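Side-chain contacts in penicillin-binding protein PbpB (Mycobacterium tuberculosis, PDB 6KGU), which builds cross-linked peptidoglycan for the mycobacterial cell wall from lipid intermediates and is inactivated by beta-lactam antibiotics such as aztreonam: residues Asp124-Pro129 / Gly150-Leu155; Asn199-Tyr204 / Met542-Val547; Ile297-Val302 / Thr376-Pro381; Ile412-Ala417 / Arg422-Arg427; Arg520-Ala525 / Ala530-His535. All blocks are in the same frame, centred on the assembly; numbering follows the deposited sequence.

Interactions 1 and 5 are mostly buried, interactions 2 and 3 partly so, and interaction 4 lies at the surface. Interaction 1 is a buried ion pair with a phenol on it. Interaction 3 is wholly apolar across its two segments. Interaction 4 mixes strand pairing with charged side chains and water. Interactions 1 and 4 reach the same mixed sheet, through its two outermost strands 122-127 and 422-424, and they touch where Leu155 CD1 lies 3.7 Å from Ile412 CD1. Interactions 2 and 5 share helix 531-544: its start packs against a turn in interaction 5, its last turn against helix 199-216 in interaction 2. Interaction 3 stands apart, about 31 Å from interaction 5 between centres.

Interaction 1 of 5, residues Asp124-Pro129 / Gly150-Leu155; sequences DLRQYP and GLEDSL
Glu152 of the short helix 150-154 meets Arg126, near the end of strand 122-127, and Tyr128 just after it; the strand is an outermost one of the mixed sheet. Both segments belong to the dimerisation-domain family region. The contact is a buried salt bridge with a tyrosine hydroxyl added. Arg126 grips the carboxylate side-on, with NE on one oxygen and NH2 on the other. The NE bond to Glu152 OE2 is 3.0 Å and nearly straight, at 169°. It lies in the guanidinium plane and uses the syn lone pair of the oxygen. NH2 reaches Glu152 OE1 at 3.2 Å, tilted out of the guanidinium plane. The two flat groups are twisted, 49° apart. The bend of Arg126 at chi2 (62°) lets its chain leave the strand and reach across to the helix. Glu152 also bends at chi2 and comes from the opposite direction. Further partners hold the ends: Arg18 pairs with Glu152 OE1, and Thr32 and the carbonyl of Gly19 take the terminal nitrogens of Arg126. Two donors share Glu152 OE2, which probably favours the charged carboxylate. The second donor is Tyr128 OH, 2.6 Å from Glu152 OE2 on its anti side and out of the carboxylate plane.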
# COMPACT_ATOMS: atom_id res chain seq x y z
N ASP A 124 3.69 -13.64 34.42
CA ASP A 124 4.09 -12.48 33.63
C ASP A 124 2.89 -11.97 32.84
O ASP A 124 2.20 -12.74 32.18
CB ASP A 124 5.23 -12.86 32.69
CG ASP A 124 6.57 -12.90 33.39
OD1 ASP A 124 6.60 -12.91 34.64
OD2 ASP A 124 7.61 -12.90 32.69
N LEU A 125 2.65 -10.66 32.92
CA LEU A 125 1.51 -10.02 32.26
C LEU A 125 1.98 -9.21 31.06
O LEU A 125 2.80 -8.30 31.22
CB LEU A 125 0.76 -9.11 33.23
CG LEU A 125 0.33 -9.72 34.56
CD1 LEU A 125 -0.43 -8.67 35.38
CD2 LEU A 125 -0.52 -10.95 34.32
N ARG A 126 1.46 -9.53 29.89
CA ARG A 126 1.77 -8.76 28.69
C ARG A 126 0.93 -7.48 28.67
O ARG A 126 -0.27 -7.52 28.93
CB ARG A 126 1.49 -9.60 27.44
CG ARG A 126 2.18 -9.10 26.18
CD ARG A 126 3.71 -9.13 26.36
NE ARG A 126 4.41 -9.02 25.08
CZ ARG A 126 5.70 -8.72 24.95
NH1 ARG A 126 6.44 -8.50 26.04
NH2 ARG A 126 6.25 -8.64 23.74
N GLN A 127 1.58 -6.36 28.38
CA GLN A 127 0.94 -5.05 28.38
C GLN A 127 0.92 -4.49 26.96
O GLN A 127 1.94 -4.52 26.27
CB GLN A 127 1.70 -4.07 29.29
CG GLN A 127 1.88 -4.58 30.70
CD GLN A 127 0.56 -4.74 31.41
OE1 GLN A 127 0.15 -5.85 31.74
NE2 GLN A 127 -0.12 -3.64 31.63
N TYR A 128 -0.24 -3.95 26.56
CA TYR A 128 -0.42 -3.30 25.26
C TYR A 128 -0.91 -1.89 25.56
O TYR A 128 -2.11 -1.63 25.53
CB TYR A 128 -1.39 -4.06 24.35
CG TYR A 128 -0.90 -5.45 24.03
CD1 TYR A 128 0.03 -5.66 23.01
CD2 TYR A 128 -1.33 -6.55 24.76
CE1 TYR A 128 0.50 -6.93 22.72
CE2 TYR A 128 -0.86 -7.83 24.49
CZ TYR A 128 0.06 -8.01 23.47
OH TYR A 128 0.53 -9.27 23.18
N PRO A 129 -0.00 -0.97 25.90
CA PRO A 129 -0.44 0.35 26.36
C PRO A 129 -1.25 1.11 25.32
O PRO A 129 -2.05 1.96 25.69
CB PRO A 129 0.87 1.06 26.70
CG PRO A 129 1.90 0.36 25.86
CD PRO A 129 1.47 -1.08 25.84
N GLY A 150 0.06 -12.61 15.01
CA GLY A 150 0.85 -11.43 14.71
C GLY A 150 2.34 -11.66 14.93
O GLY A 150 2.82 -12.80 15.00
N LEU A 151 3.07 -10.55 15.07
CA LEU A 151 4.50 -10.63 15.32
C LEU A 151 4.82 -11.31 16.66
O LEU A 151 5.91 -11.86 16.83
CB LEU A 151 5.14 -9.24 15.29
CG LEU A 151 5.28 -8.56 13.92
CD1 LEU A 151 6.01 -7.25 14.08
CD2 LEU A 151 5.99 -9.46 12.92
N GLU A 152 3.90 -11.25 17.63
CA GLU A 152 4.12 -11.95 18.90
C GLU A 152 4.33 -13.44 18.64
O GLU A 152 5.15 -14.09 19.30
CB GLU A 152 2.94 -11.76 19.85
CG GLU A 152 2.73 -10.36 20.37
CD GLU A 152 3.55 -10.05 21.61
OE1 GLU A 152 4.67 -10.60 21.77
OE2 GLU A 152 3.06 -9.25 22.44
N ASP A 153 3.60 -13.97 17.67
CA ASP A 153 3.72 -15.37 17.30
C ASP A 153 4.90 -15.60 16.36
O ASP A 153 5.78 -16.42 16.65
CB ASP A 153 2.42 -15.85 16.66
CG ASP A 153 2.48 -17.29 16.24
OD1 ASP A 153 2.88 -18.13 17.06
OD2 ASP A 153 2.11 -17.58 15.09
N SER A 154 4.94 -14.87 15.24
CA SER A 154 5.92 -15.17 14.20
C SER A 154 7.34 -14.86 14.65
O SER A 154 8.29 -15.48 14.16
CB SER A 154 5.61 -14.39 12.91
OG SER A 154 5.78 -12.99 13.10
N LEU A 155 7.52 -13.90 15.56
CA LEU A 155 8.81 -13.63 16.16
C LEU A 155 8.93 -14.18 17.59
O LEU A 155 9.76 -13.69 18.36
CB LEU A 155 9.10 -12.13 16.15
CG LEU A 155 9.21 -11.54 14.74
CD1 LEU A 155 9.58 -10.07 14.79
CD2 LEU A 155 10.21 -12.34 13.90

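Interaction 2 of 5, residues Asn199-Tyr204 / Met542-Val547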
# COMPACT_ATOMS: atom_id res chain seq x y z
N ASN A 199 4.79 5.41 15.79
CA ASN A 199 3.51 5.30 16.49
C ASN A 199 2.64 6.53 16.29
O ASN A 199 1.42 6.40 16.24
CB ASN A 199 3.74 5.05 17.98
CG ASN A 199 4.06 3.58 18.28
OD1 ASN A 199 4.07 2.74 17.37
ND2 ASN A 199 4.33 3.27 19.54
N ASP A 200 3.23 7.72 16.15
CA ASP A 200 2.44 8.91 15.90
C ASP A 200 1.78 8.84 14.52
O ASP A 200 0.59 9.11 14.38
CB ASP A 200 3.31 10.17 16.00
CG ASP A 200 3.97 10.33 17.36
OD1 ASP A 200 3.37 9.89 18.38
OD2 ASP A 200 5.07 10.90 17.41
N ILE A 201 2.55 8.49 13.50
CA ILE A 201 1.97 8.33 12.17
C ILE A 201 0.95 7.20 12.18
O ILE A 201 -0.18 7.36 11.70
CB ILE A 201 3.08 8.12 11.13
CG1 ILE A 201 3.99 9.36 11.11
CG2 ILE A 201 2.47 7.82 9.77
CD1 ILE A 201 5.26 9.25 10.25
N GLN A 202 1.31 6.06 12.78
CA GLN A 202 0.39 4.92 12.82
C GLN A 202 -0.92 5.31 13.49
O GLN A 202 -2.00 4.99 12.98
CB GLN A 202 1.03 3.74 13.56
CG GLN A 202 0.06 2.57 13.81
CD GLN A 202 -0.13 1.72 12.57
OE1 GLN A 202 0.74 1.70 11.70
NE2 GLN A 202 -1.25 0.99 12.49
N PHE A 203 -0.85 6.01 14.63
CA PHE A 203 -2.07 6.36 15.35
C PHE A 203 -2.98 7.24 14.50
O PHE A 203 -4.20 7.02 14.44
CB PHE A 203 -1.73 7.07 16.67
CG PHE A 203 -2.94 7.39 17.51
CD1 PHE A 203 -3.71 6.37 18.05
CD2 PHE A 203 -3.30 8.70 17.75
CE1 PHE A 203 -4.83 6.65 18.82
CE2 PHE A 203 -4.42 8.99 18.52
CZ PHE A 203 -5.19 7.96 19.06
N TYR A 204 -2.40 8.24 13.83
CA TYR A 204 -3.22 9.13 13.00
C TYR A 204 -3.81 8.36 11.81
O TYR A 204 -5.00 8.47 11.51
CB TYR A 204 -2.39 10.31 12.51
CG TYR A 204 -3.19 11.36 11.77
CD1 TYR A 204 -3.89 12.34 12.47
CD2 TYR A 204 -3.24 11.37 10.39
CE1 TYR A 204 -4.65 13.30 11.80
CE2 TYR A 204 -3.98 12.33 9.71
CZ TYR A 204 -4.69 13.29 10.42
OH TYR A 204 -5.43 14.22 9.72
N MET A 542 2.76 16.55 5.75
CA MET A 542 3.53 17.73 5.36
C MET A 542 3.56 18.74 6.49
O MET A 542 4.62 19.27 6.84
CB MET A 542 2.96 18.35 4.09
CG MET A 542 2.98 17.43 2.88
SD MET A 542 4.62 17.00 2.31
CE MET A 542 5.04 15.53 3.22
N GLN A 543 2.41 19.00 7.11
CA GLN A 543 2.34 20.02 8.16
C GLN A 543 3.18 19.62 9.36
O GLN A 543 3.95 20.43 9.89
CB GLN A 543 0.88 20.26 8.56
CG GLN A 543 0.01 20.75 7.37
CD GLN A 543 -1.49 20.78 7.68
OE1 GLN A 543 -1.91 20.43 8.78
NE2 GLN A 543 -2.29 21.22 6.72
N ARG A 544 3.06 18.37 9.80
CA ARG A 544 3.70 17.98 11.04
C ARG A 544 5.22 18.04 10.94
O ARG A 544 5.89 18.18 11.97
CB ARG A 544 3.25 16.58 11.45
CG ARG A 544 4.00 15.48 10.76
CD ARG A 544 3.47 14.09 11.10
NE ARG A 544 3.92 13.59 12.40
CZ ARG A 544 5.04 12.90 12.60
NH1 ARG A 544 5.86 12.64 11.59
NH2 ARG A 544 5.34 12.48 13.81
N GLU A 545 5.78 17.94 9.73
CA GLU A 545 7.21 18.13 9.53
C GLU A 545 7.55 19.51 8.98
O GLU A 545 8.70 19.75 8.60
CB GLU A 545 7.76 17.05 8.60
CG GLU A 545 8.11 15.77 9.33
CD GLU A 545 9.19 14.98 8.63
OE1 GLU A 545 9.20 14.94 7.38
OE2 GLU A 545 10.04 14.40 9.34
N ASN A 546 6.58 20.41 8.92
CA ASN A 546 6.78 21.77 8.39
C ASN A 546 7.57 21.74 7.08
O ASN A 546 8.61 22.39 6.93
CB ASN A 546 7.47 22.64 9.44
CG ASN A 546 6.85 22.48 10.81
OD1 ASN A 546 5.84 23.10 11.12
ND2 ASN A 546 7.45 21.62 11.63
N VAL A 547 7.08 20.95 6.14
CA VAL A 547 7.66 20.99 4.80
C VAL A 547 7.24 22.30 4.14
O VAL A 547 6.05 22.67 4.20
CB VAL A 547 7.19 19.79 3.99
CG1 VAL A 547 7.69 19.89 2.56
CG2 VAL A 547 7.68 18.50 4.65
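Helix 199-216 and the last turn of helix 531-544 stand well apart here, with Ile201 CA 9.9 Å from Arg544 CA, and one long arginine spans the gap. Arg544 does this alone from its side. Its first torsion places CG between the backbone N and the carbonyl carbon (chi1 83°), and the chain then bends at chi3. Just past Arg544 the helix ends in a Schellman motif, with Asn546, at positive phi, as its C-prime residue. The guanidinium arrives across the side chains of Asp200 and Ile201, at about a right angle to both. Ile201 CG1 lies over one face of the guanidinium, offset toward its rim. The tip of the same branch, Ile201 CD1, is 3.7 Å from Arg544 NH1. Asp200 meets the other terminal nitrogen: its CB is 3.8 Å from Arg544 NH2. The ion pair is long, with Asp200 OD2 3.9 Å from Arg544 NH2. The carboxylate and guanidinium planes are 57° apart. The charges would probably attract, but without a close grip, while the isoleucine supplies van der Waals contact. Ile201 also touches Ala235 of strand 233-238, and one turn along the first helix the ring of Tyr204 stacks on Trp540 of the second. The two helices pack together beside the antiparallel sheet, as the first and last helices do in the penicillin-binding transpeptidase fold.

Interaction 3 of 5, residues Ile297-Val302 / Thr376-Pro381; sequences IQMGGV and TFANLP
A two-stranded antiparallel hairpin, strands 296-299 and 302-305, packs its type I' turn against the loop that precedes helix 390-401. Both pieces lie in the transpeptidase family region. The turn runs from Met299 to Val302, with Gly300 and Gly301 at its corners, both at positive phi. Its ends are closed by two backbone bonds, Met299 N to Val302 O at 2.8 Å and Val302 N to Met299 O at 2.9 Å. Met299 and Val302 both direct their side chains at the loop, and the methyl of Ala378 fits between them. Ala378 CB is 4.0 Å from Met299 CG and 3.9 Å from Val302 CG1. It also approaches the backbone of the turn, 3.7 Å from Met299 O. Met299 is fully extended, with CG anti to the backbone N (chi1 179°) and the later torsions also near 180°. That carries its terminal methyl past Ala378 to the phenylalanine. Met299 CE stops 3.6 Å from Phe377 CD2, meeting the ring at a slant. The loop makes one helix-like turn here: Thr376 O accepts from both Asn379 N and Leu380 N. Around the contact, Met299 also touches Leu330 and Gln334 of helix 326-336. Phe377 rests on Pro338 at the start of helix 338-347, and Leu380 packs on Tyr341 and Leu345 of that helix.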
# COMPACT_ATOMS: atom_id res chain seq x y z
N ILE A 297 -12.10 0.38 -28.25
CA ILE A 297 -11.35 -0.34 -29.26
C ILE A 297 -11.56 -1.84 -29.09
O ILE A 297 -11.92 -2.32 -28.01
CB ILE A 297 -9.83 -0.03 -29.23
CG1 ILE A 297 -9.22 -0.40 -27.87
CG2 ILE A 297 -9.55 1.42 -29.60
CD1 ILE A 297 -7.71 -0.39 -27.91
N GLN A 298 -11.29 -2.56 -30.17
CA GLN A 298 -11.23 -4.01 -30.18
C GLN A 298 -9.77 -4.42 -30.07
O GLN A 298 -8.96 -4.09 -30.94
CB GLN A 298 -11.84 -4.57 -31.46
CG GLN A 298 -13.27 -4.12 -31.72
CD GLN A 298 -14.23 -4.67 -30.70
OE1 GLN A 298 -15.22 -4.02 -30.34
NE2 GLN A 298 -13.96 -5.88 -30.21
N MET A 299 -9.43 -5.14 -29.01
CA MET A 299 -8.06 -5.55 -28.80
C MET A 299 -8.06 -6.96 -28.24
O MET A 299 -8.86 -7.27 -27.35
CB MET A 299 -7.33 -4.58 -27.86
CG MET A 299 -5.90 -4.94 -27.57
SD MET A 299 -5.03 -3.68 -26.62
CE MET A 299 -3.47 -4.53 -26.33
N GLY A 300 -7.17 -7.81 -28.75
CA GLY A 300 -7.07 -9.16 -28.21
C GLY A 300 -8.37 -9.93 -28.23
O GLY A 300 -8.60 -10.77 -27.36
N GLY A 301 -9.25 -9.63 -29.19
CA GLY A 301 -10.54 -10.28 -29.30
C GLY A 301 -11.64 -9.68 -28.46
O GLY A 301 -12.79 -10.11 -28.59
N VAL A 302 -11.34 -8.70 -27.61
CA VAL A 302 -12.31 -8.16 -26.68
C VAL A 302 -12.48 -6.66 -26.93
O VAL A 302 -11.69 -6.03 -27.65
CB VAL A 302 -11.92 -8.45 -25.22
CG1 VAL A 302 -10.80 -7.53 -24.75
CG2 VAL A 302 -13.14 -8.39 -24.30
N THR A 376 -5.29 -11.54 -22.46
CA THR A 376 -4.57 -11.09 -21.27
C THR A 376 -4.00 -9.69 -21.44
O THR A 376 -4.16 -8.83 -20.56
CB THR A 376 -3.42 -12.05 -20.95
OG1 THR A 376 -3.90 -13.39 -21.01
CG2 THR A 376 -2.87 -11.75 -19.56
N PHE A 377 -3.32 -9.44 -22.57
CA PHE A 377 -2.66 -8.17 -22.78
C PHE A 377 -3.65 -7.01 -22.91
O PHE A 377 -3.26 -5.86 -22.69
CB PHE A 377 -1.76 -8.24 -24.02
CG PHE A 377 -0.77 -7.10 -24.12
CD1 PHE A 377 -0.03 -6.70 -23.01
CD2 PHE A 377 -0.58 -6.43 -25.32
CE1 PHE A 377 0.89 -5.67 -23.10
CE2 PHE A 377 0.34 -5.39 -25.42
CZ PHE A 377 1.08 -5.01 -24.31
N ALA A 378 -4.90 -7.28 -23.26
CA ALA A 378 -5.91 -6.24 -23.25
C ALA A 378 -6.44 -5.95 -21.85
O ALA A 378 -7.21 -5.00 -21.68
CB ALA A 378 -7.09 -6.64 -24.15
N ASN A 379 -6.06 -6.74 -20.84
CA ASN A 379 -6.60 -6.61 -19.49
C ASN A 379 -5.57 -6.15 -18.48
O ASN A 379 -5.84 -5.22 -17.71
CB ASN A 379 -7.21 -7.94 -19.04
CG ASN A 379 -8.50 -8.27 -19.78
OD1 ASN A 379 -8.63 -9.33 -20.39
ND2 ASN A 379 -9.45 -7.35 -19.75
N LEU A 380 -4.40 -6.79 -18.43
CA LEU A 380 -3.37 -6.46 -17.44
C LEU A 380 -3.01 -4.98 -17.40
O LEU A 380 -2.94 -4.42 -16.29
CB LEU A 380 -2.11 -7.30 -17.68
CG LEU A 380 -2.18 -8.80 -17.43
CD1 LEU A 380 -0.77 -9.41 -17.46
CD2 LEU A 380 -2.90 -9.10 -16.11
N PRO A 381 -2.76 -4.29 -18.52
CA PRO A 381 -2.35 -2.88 -18.44
C PRO A 381 -3.36 -1.98 -17.76
O PRO A 381 -2.96 -0.96 -17.20
CB PRO A 381 -2.12 -2.48 -19.90
CG PRO A 381 -1.74 -3.78 -20.59
CD PRO A 381 -2.66 -4.80 -19.91

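Interaction 4 of 5, residues Ile412-Ala417 / Arg422-Arg427; sequences IKATVA and RTEEPR
Strands 412-416 and 422-424 form a beta hairpin at the edge of the mixed sheet. Thr415 and Thr423 are the hydrogen-bonded pair, joined by Thr423 N to Thr415 O at 3.0 Å and the reciprocal bond from Thr415 N. Beyond them Glu425 N bonds to Lys413 O at 2.8 Å. Lys413 and Ala414 form a classic beta bulge opposite Val194 of the neighbouring strand. On the face of Ala414 and Val416, Arg422 runs extended, with CG anti to the backbone N (chi1 161°), and lies across the alanine: Arg422 NE is 3.5 Å from Ala414 CB. The same NE bonds to the syn lone pair of Glu424 OE2, a salt bridge along one strand. Beyond the strand, Glu425 folds back toward Ile412 and Thr415, its CG 3.5 Å from Ile412 CG2. Its OE2 shares a water with Thr415 OG1 and Thr423 O. Lys413 NZ pairs with Glu232, and a water 2.8 Å from Lys413 NZ links it to Glu424 OE1. The backbone thus sets the register. The charged groups add a partly water-mediated network at the surface, where the nearby acids would probably offset the charges of Lys413 and Arg422.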
# COMPACT_ATOMS: atom_id res chain seq x y z
N ILE A 412 10.61 -4.71 10.25
CA ILE A 412 11.55 -4.92 11.35
C ILE A 412 12.75 -4.03 11.09
O ILE A 412 13.46 -4.20 10.10
CB ILE A 412 11.99 -6.39 11.45
CG1 ILE A 412 10.81 -7.35 11.30
CG2 ILE A 412 12.72 -6.60 12.78
CD1 ILE A 412 9.79 -7.21 12.39
N LYS A 413 12.98 -3.06 11.99
CA LYS A 413 14.15 -2.19 11.83
C LYS A 413 15.40 -2.80 12.47
O LYS A 413 16.50 -2.70 11.90
CB LYS A 413 13.88 -0.81 12.43
CG LYS A 413 14.92 0.23 12.00
CD LYS A 413 14.39 1.65 12.08
CE LYS A 413 15.43 2.67 11.62
NZ LYS A 413 15.94 2.39 10.25
N ALA A 414 15.26 -3.42 13.63
CA ALA A 414 16.42 -3.87 14.40
C ALA A 414 15.93 -4.77 15.54
O ALA A 414 14.73 -4.86 15.82
CB ALA A 414 17.20 -2.68 14.97
N THR A 415 16.88 -5.45 16.17
CA THR A 415 16.62 -6.20 17.40
C THR A 415 17.68 -5.85 18.44
O THR A 415 18.86 -5.68 18.11
CB THR A 415 16.63 -7.71 17.16
OG1 THR A 415 17.93 -8.10 16.70
CG2 THR A 415 15.60 -8.10 16.12
N VAL A 416 17.26 -5.76 19.69
CA VAL A 416 18.15 -5.40 20.79
C VAL A 416 18.31 -6.61 21.70
O VAL A 416 17.32 -7.12 22.25
CB VAL A 416 17.64 -4.18 21.56
CG1 VAL A 416 18.66 -3.78 22.63
CG2 VAL A 416 17.39 -3.03 20.59
N ALA A 417 19.55 -7.07 21.84
CA ALA A 417 19.86 -8.22 22.66
C ALA A 417 19.73 -7.86 24.13
O ALA A 417 19.71 -6.68 24.49
CB ALA A 417 21.28 -8.70 22.35
N ARG A 422 22.56 -3.47 19.95
CA ARG A 422 21.53 -3.39 18.92
C ARG A 422 22.11 -3.78 17.57
O ARG A 422 23.18 -3.29 17.18
CB ARG A 422 20.95 -1.97 18.89
CG ARG A 422 20.22 -1.60 17.62
CD ARG A 422 19.41 -0.34 17.82
NE ARG A 422 18.76 0.05 16.57
CZ ARG A 422 17.73 0.88 16.49
NH1 ARG A 422 17.23 1.42 17.59
NH2 ARG A 422 17.21 1.18 15.30
N THR A 423 21.41 -4.67 16.87
CA THR A 423 21.77 -5.10 15.52
C THR A 423 20.68 -4.64 14.55
O THR A 423 19.52 -5.03 14.69
CB THR A 423 21.91 -6.63 15.46
OG1 THR A 423 22.87 -7.05 16.44
CG2 THR A 423 22.36 -7.09 14.07
N GLU A 424 21.05 -3.80 13.58
CA GLU A 424 20.09 -3.40 12.56
C GLU A 424 19.72 -4.58 11.67
O GLU A 424 20.54 -5.46 11.40
CB GLU A 424 20.64 -2.27 11.67
CG GLU A 424 21.08 -1.05 12.43
CD GLU A 424 19.96 -0.45 13.25
OE1 GLU A 424 18.96 -0.00 12.65
OE2 GLU A 424 20.09 -0.43 14.49
N GLU A 425 18.47 -4.60 11.22
CA GLU A 425 18.07 -5.58 10.22
C GLU A 425 18.82 -5.34 8.91
O GLU A 425 18.97 -4.19 8.50
CB GLU A 425 16.57 -5.52 9.97
CG GLU A 425 15.76 -6.19 11.05
CD GLU A 425 15.99 -7.68 11.08
OE1 GLU A 425 15.60 -8.34 10.09
OE2 GLU A 425 16.58 -8.18 12.06
N PRO A 426 19.27 -6.39 8.23
CA PRO A 426 19.92 -6.19 6.93
C PRO A 426 18.96 -5.57 5.93
O PRO A 426 17.80 -5.95 5.83
CB PRO A 426 20.34 -7.61 6.52
CG PRO A 426 19.52 -8.53 7.35
CD PRO A 426 19.24 -7.80 8.64
N ARG A 427 19.45 -4.57 5.21
CA ARG A 427 18.65 -3.89 4.20
C ARG A 427 18.51 -4.78 2.97
O ARG A 427 19.46 -5.44 2.57
CB ARG A 427 19.29 -2.56 3.83
CG ARG A 427 19.34 -1.59 4.99
CD ARG A 427 17.92 -1.24 5.43
NE ARG A 427 17.20 -0.59 4.35
CZ ARG A 427 15.90 -0.69 4.13
NH1 ARG A 427 15.11 -1.44 4.92
NH2 ARG A 427 15.38 -0.05 3.09
O HOH W 1 17.97 0.45 10.18
O HOH W 2 17.07 -1.86 8.97
O HOH W 3 21.85 -7.15 18.92
O HOH W 4 18.38 -7.47 13.76

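Interaction 5 of 5, residues Arg520-Ala525 / Ala530-His535. With CO (cobalt (II) ion), chain C.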
# COMPACT_ATOMS: atom_id res chain seq x y z
N ARG A 520 -20.00 5.76 -0.50
CA ARG A 520 -19.71 7.19 -0.59
C ARG A 520 -18.19 7.37 -0.62
O ARG A 520 -17.43 6.43 -0.44
CB ARG A 520 -20.32 7.97 0.59
CG ARG A 520 -21.86 7.85 0.67
CD ARG A 520 -22.40 8.41 1.99
NE ARG A 520 -22.02 7.57 3.12
CZ ARG A 520 -22.66 6.45 3.45
NH1 ARG A 520 -23.69 6.05 2.74
NH2 ARG A 520 -22.24 5.74 4.48
N ASN A 521 -17.77 8.61 -0.85
CA ASN A 521 -16.38 9.05 -0.66
C ASN A 521 -15.84 8.73 0.72
O ASN A 521 -16.61 8.52 1.66
CB ASN A 521 -16.24 10.56 -0.85
CG ASN A 521 -15.96 10.92 -2.25
OD1 ASN A 521 -16.16 10.11 -3.16
ND2 ASN A 521 -15.51 12.16 -2.47
N SER A 522 -14.51 8.75 0.85
CA SER A 522 -13.89 8.48 2.14
C SER A 522 -14.21 9.56 3.16
O SER A 522 -14.11 9.31 4.36
CB SER A 522 -12.37 8.30 2.01
OG SER A 522 -11.73 9.47 1.50
N ASP A 523 -14.62 10.75 2.72
CA ASP A 523 -15.08 11.77 3.66
C ASP A 523 -16.61 11.81 3.78
O ASP A 523 -17.14 12.70 4.45
CB ASP A 523 -14.54 13.14 3.28
CG ASP A 523 -15.15 13.66 2.01
OD1 ASP A 523 -15.80 12.88 1.28
OD2 ASP A 523 -14.96 14.87 1.74
N GLY A 524 -17.31 10.88 3.14
CA GLY A 524 -18.75 10.77 3.27
C GLY A 524 -19.55 11.56 2.27
O GLY A 524 -20.79 11.57 2.36
N ALA A 525 -18.90 12.24 1.32
CA ALA A 525 -19.60 12.90 0.23
C ALA A 525 -19.94 11.88 -0.85
O ALA A 525 -19.30 10.82 -0.92
CB ALA A 525 -18.75 14.03 -0.34
N ALA A 530 -11.23 7.35 -2.80
CA ALA A 530 -10.31 7.37 -1.69
C ALA A 530 -9.44 8.62 -1.69
O ALA A 530 -8.64 8.80 -0.77
CB ALA A 530 -9.40 6.14 -1.70
N ALA A 531 -9.57 9.46 -2.71
CA ALA A 531 -8.76 10.68 -2.78
C ALA A 531 -8.83 11.54 -1.52
O ALA A 531 -7.77 12.00 -1.07
CB ALA A 531 -9.15 11.47 -4.04
N PRO A 532 -9.98 11.75 -0.86
CA PRO A 532 -9.97 12.57 0.36
C PRO A 532 -9.15 11.99 1.48
O PRO A 532 -8.58 12.75 2.27
CB PRO A 532 -11.46 12.66 0.75
CG PRO A 532 -12.19 12.43 -0.54
CD PRO A 532 -11.36 11.41 -1.27
N LEU A 533 -9.06 10.65 1.59
CA LEU A 533 -8.25 10.08 2.65
C LEU A 533 -6.76 10.31 2.39
O LEU A 533 -5.98 10.57 3.32
CB LEU A 533 -8.56 8.59 2.81
CG LEU A 533 -7.79 7.81 3.87
CD1 LEU A 533 -7.83 8.51 5.23
CD2 LEU A 533 -8.38 6.41 3.97
N PHE A 534 -6.35 10.23 1.13
CA PHE A 534 -4.98 10.58 0.80
C PHE A 534 -4.71 12.05 1.12
O PHE A 534 -3.65 12.39 1.65
CB PHE A 534 -4.69 10.29 -0.68
CG PHE A 534 -3.33 10.78 -1.14
CD1 PHE A 534 -3.18 12.08 -1.62
CD2 PHE A 534 -2.21 9.95 -1.08
CE1 PHE A 534 -1.92 12.55 -2.04
CE2 PHE A 534 -0.95 10.39 -1.51
CZ PHE A 534 -0.81 11.71 -1.98
N HIS A 535 -5.64 12.93 0.75
CA HIS A 535 -5.55 14.35 1.06
C HIS A 535 -5.27 14.59 2.54
O HIS A 535 -4.32 15.30 2.90
CB HIS A 535 -6.87 15.03 0.67
CG HIS A 535 -6.91 16.49 1.01
ND1 HIS A 535 -6.45 17.46 0.15
CD2 HIS A 535 -7.38 17.15 2.09
CE1 HIS A 535 -6.61 18.65 0.69
NE2 HIS A 535 -7.18 18.49 1.87
CO CO C . -7.58 19.82 3.52
O HOH W 5 -6.82 18.57 5.06
O HOH W 6 -5.81 20.22 3.89
O HOH W 7 -6.20 21.09 2.48
O HOH W 8 -8.17 18.27 4.94
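Ser522 packs tightly on the first turn of helix 531-544, the last helix of the transpeptidase fold. Its OG stands between the backbone N and the carbonyl carbon (chi1 60°), which directs it at the helix. Ser522 OG is 3.3 Å from Pro532 CB and 2.9 Å from Leu533 N. Ala212 of helix 199-216 touches both Ser522 and Leu533, and Ala530 and Leu533 touch Ile513 of strand 509-516 in the antiparallel sheet. The looser part is at exposed Asp523, its CB 4.0 Å from Pro532 CB. Asp523 OD1 accepts from Ala525 N, an Asx turn overlapping the type I turn 521-524. Asn521, held by Ser529 through its OD1, brings ND2 3.8 Å from Pro532 CG. Farther along, His535 takes no part in the packing: its NE2 binds a cobalt ion at 2.1 Å, alongside four waters, and its ND1 bonds to the carbonyl of Gly466. The chemistry implies a serine held close against Pro532 and Leu533, with a separate, largely hydrated metal beyond.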